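Local structure of fiber (Bovine adenovirus 4, 4UE0) at the interface of chains A and B. The protein forms the trimeric fibre of the virion, whose C-terminal head domain, the part described here, probably attaches the virus to a receptor on the host cell. Sequence-based numbering; all coordinates share one arbitrary frame. Chains: chain A/B, Fiber.

The interface of chains A and B. Residues chain A 33, 35, 117-119; chain B 22, 39, 41.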
ATOM      1  N   ARG A  33     -14.612 -15.834   1.478  1.00 36.85           N
ATOM      2  CA  ARG A  33     -13.200 -16.003   1.170  1.00 26.65           C
ATOM      3  C   ARG A  33     -12.354 -15.983   2.454  1.00 30.33           C
ATOM      4  O   ARG A  33     -12.832 -15.537   3.513  1.00 27.58           O
ATOM      5  CB  ARG A  33     -12.737 -14.867   0.241  1.00 27.12           C
ATOM      6  CG  ARG A  33     -12.905 -13.456   0.824  1.00 27.32           C
ATOM      7  CD  ARG A  33     -12.125 -12.422  -0.005  1.00 25.93           C
ATOM      8  NE  ARG A  33     -12.312 -11.036   0.447  1.00 26.83           N
ATOM      9  CZ  ARG A  33     -11.561  -9.989   0.084  1.00 23.53           C
ATOM     10  NH1 ARG A  33     -10.519 -10.127  -0.714  1.00 20.17           N
ATOM     11  NH2 ARG A  33     -11.853  -8.772   0.557  1.00 26.54           N
ATOM     12  N   ILE A  35      -8.758 -14.178   3.510  1.00 17.11           N
ATOM     13  CA  ILE A  35      -7.721 -13.237   3.094  1.00 16.37           C
ATOM     14  C   ILE A  35      -6.473 -13.478   3.957  1.00 17.31           C
ATOM     15  O   ILE A  35      -6.562 -13.586   5.187  1.00 19.22           O
ATOM     16  CB  ILE A  35      -8.152 -11.782   3.261  1.00 16.61           C
ATOM     17  CG1 ILE A  35      -9.547 -11.568   2.708  1.00 17.84           C
ATOM     18  CG2 ILE A  35      -7.162 -10.881   2.560  1.00 17.97           C
ATOM     19  CD1 ILE A  35     -10.137 -10.223   3.096  1.00 20.64           C
ATOM     20  N   SER A 117      -1.425  -9.236  -0.230  1.00 10.51           N
ATOM     21  CA  SER A 117      -2.700  -9.853   0.125  1.00 10.99           C
ATOM     22  C   SER A 117      -3.050 -10.917  -0.905  1.00 10.81           C
ATOM     23  O   SER A 117      -3.035 -10.630  -2.112  1.00 11.20           O
ATOM     24  CB  SER A 117      -3.845  -8.785   0.078  1.00 11.94           C
ATOM     25  OG  SER A 117      -5.125  -9.389   0.236  1.00 14.84           O
ATOM     26  N   ILE A 118      -3.380 -12.110  -0.403  1.00 11.77           N
ATOM     27  CA  ILE A 118      -3.899 -13.204  -1.214  1.00 11.29           C
ATOM     28  C   ILE A 118      -5.289 -13.550  -0.702  1.00 12.42           C
ATOM     29  O   ILE A 118      -5.490 -13.695   0.497  1.00 14.08           O
ATOM     30  CB  ILE A 118      -2.978 -14.429  -1.135  1.00 12.30           C
ATOM     31  CG1 ILE A 118      -1.711 -14.202  -1.932  1.00 12.82           C
ATOM     32  CG2 ILE A 118      -3.683 -15.668  -1.689  1.00 15.22           C
ATOM     33  CD1 ILE A 118      -0.653 -15.271  -1.781  1.00 14.20           C
ATOM     34  N   THR A 119      -6.227 -13.718  -1.631  1.00 13.63           N
ATOM     35  CA  THR A 119      -7.532 -14.293  -1.307  1.00 14.37           C
ATOM     36  C   THR A 119      -7.641 -15.738  -1.781  1.00 16.30           C
ATOM     37  O   THR A 119      -7.302 -16.050  -2.925  1.00 18.10           O
ATOM     38  CB  THR A 119      -8.647 -13.484  -1.977  1.00 15.84           C
ATOM     39  OG1 THR A 119      -8.721 -12.220  -1.335  1.00 15.78           O
ATOM     40  CG2 THR A 119      -9.988 -14.210  -1.904  1.00 17.96           C
TER
ATOM     41  N   ALA B  22     -10.346 -10.447  -6.396  1.00 11.59           N
ATOM     42  CA  ALA B  22     -11.053 -10.437  -5.138  1.00 11.90           C
ATOM     43  C   ALA B  22     -10.936  -9.048  -4.517  1.00 11.35           C
ATOM     44  O   ALA B  22      -9.864  -8.611  -4.125  1.00 12.27           O
ATOM     45  CB  ALA B  22     -10.485 -11.493  -4.209  1.00 13.54           C
ATOM     46  N   ASN B  39     -10.116  -2.311  -1.787  1.00 10.77           N
ATOM     47  CA  ASN B  39      -8.896  -3.012  -1.991  1.00 11.83           C
ATOM     48  C   ASN B  39      -9.060  -4.243  -2.839  1.00 10.57           C
ATOM     49  O   ASN B  39     -10.170  -4.698  -3.100  1.00 11.37           O
ATOM     50  CB  ASN B  39      -8.201  -3.282  -0.730  1.00 16.97           C
ATOM     51  CG  ASN B  39      -8.991  -4.083   0.172  1.00 16.55           C
ATOM     52  OD1 ASN B  39      -9.756  -4.987  -0.221  1.00 20.65           O
ATOM     53  ND2 ASN B  39      -8.890  -3.736   1.447  1.00 29.41           N
ATOM     54  N   SER B  41      -6.914  -8.009  -3.777  1.00  9.37           N
ATOM     55  CA  SER B  41      -5.808  -8.942  -3.565  1.00  9.58           C
ATOM     56  C   SER B  41      -4.961  -9.069  -4.845  1.00  9.28           C
ATOM     57  O   SER B  41      -5.404  -8.666  -5.930  1.00 10.26           O
ATOM     58  CB  SER B  41      -6.296 -10.302  -3.089  1.00 10.45           C
ATOM     59  OG  SER B  41      -6.822 -10.227  -1.784  1.00 12.96           O
TER
HETATM   60  O   HOH W   1      -9.305  -7.709  -1.272  1.00 23.81           O
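The C-terminal strand 114-120 of chain A, with A:Arg33 from the loop just before strand 34-40, meets strand 19-28 of chain B and the end of its strand 34-40, where B:Ser41 begins a loop. B:Ser41 reaches over strand 114-120 and sets its hydroxyl between two hydroxyls of chain A. Its OG hydrogen-bonds to A:Ser117 OG at 2.8 Å and to A:Thr119 OG1, also at 2.8 Å. A:Ser117 and A:Thr119 are two positions apart on the strand, so both side chains project from the same face and can grip one oxygen. The A:Ser117 hydroxyl lies anti to its backbone nitrogen (chi1 172°), while OG1 of A:Thr119 lies beside its own (chi1 -70°). These rotations turn the two oxygens towards B:Ser41. Donors and acceptors within this hydroxyl chain are not resolved.

A:Arg33 extends the network. Its side chain, extended from CG to NE, carries the guanidinium to the interface, and NH1 donates to A:Thr119 OG1 at 2.8 Å. The bond is somewhat bent, and OG1 also sits tilted 19° from the guanidinium plane. This link may hold the threonine hydroxyl in place for B:Ser41. CD1 of A:Ile35 caps one guanidinium face, 3.3 Å above its centre. At the edge of the group, in its plane, NH1 makes a nearly straight bond to water 1 (2.8 Å). Water 1 continues to the backbone O of B:Ala22 and to the side-chain amide oxygen OD1 of B:Asn39, each at 3.0 Å. It thus joins the arginine to two strands of chain B.

Beside the polar chain, the methyl CB of B:Ala22 packs against A:Thr119, 3.5 Å from its CB. It also touches the CG2 methyl branch.

The patch is one part of the contact between neighbouring subunits of the head trimer, where a face of the sheet holding the C-terminal strand 114-120 and its neighbour 34-40 meets strand 19-28 and the end of strand 34-40 of the next subunit.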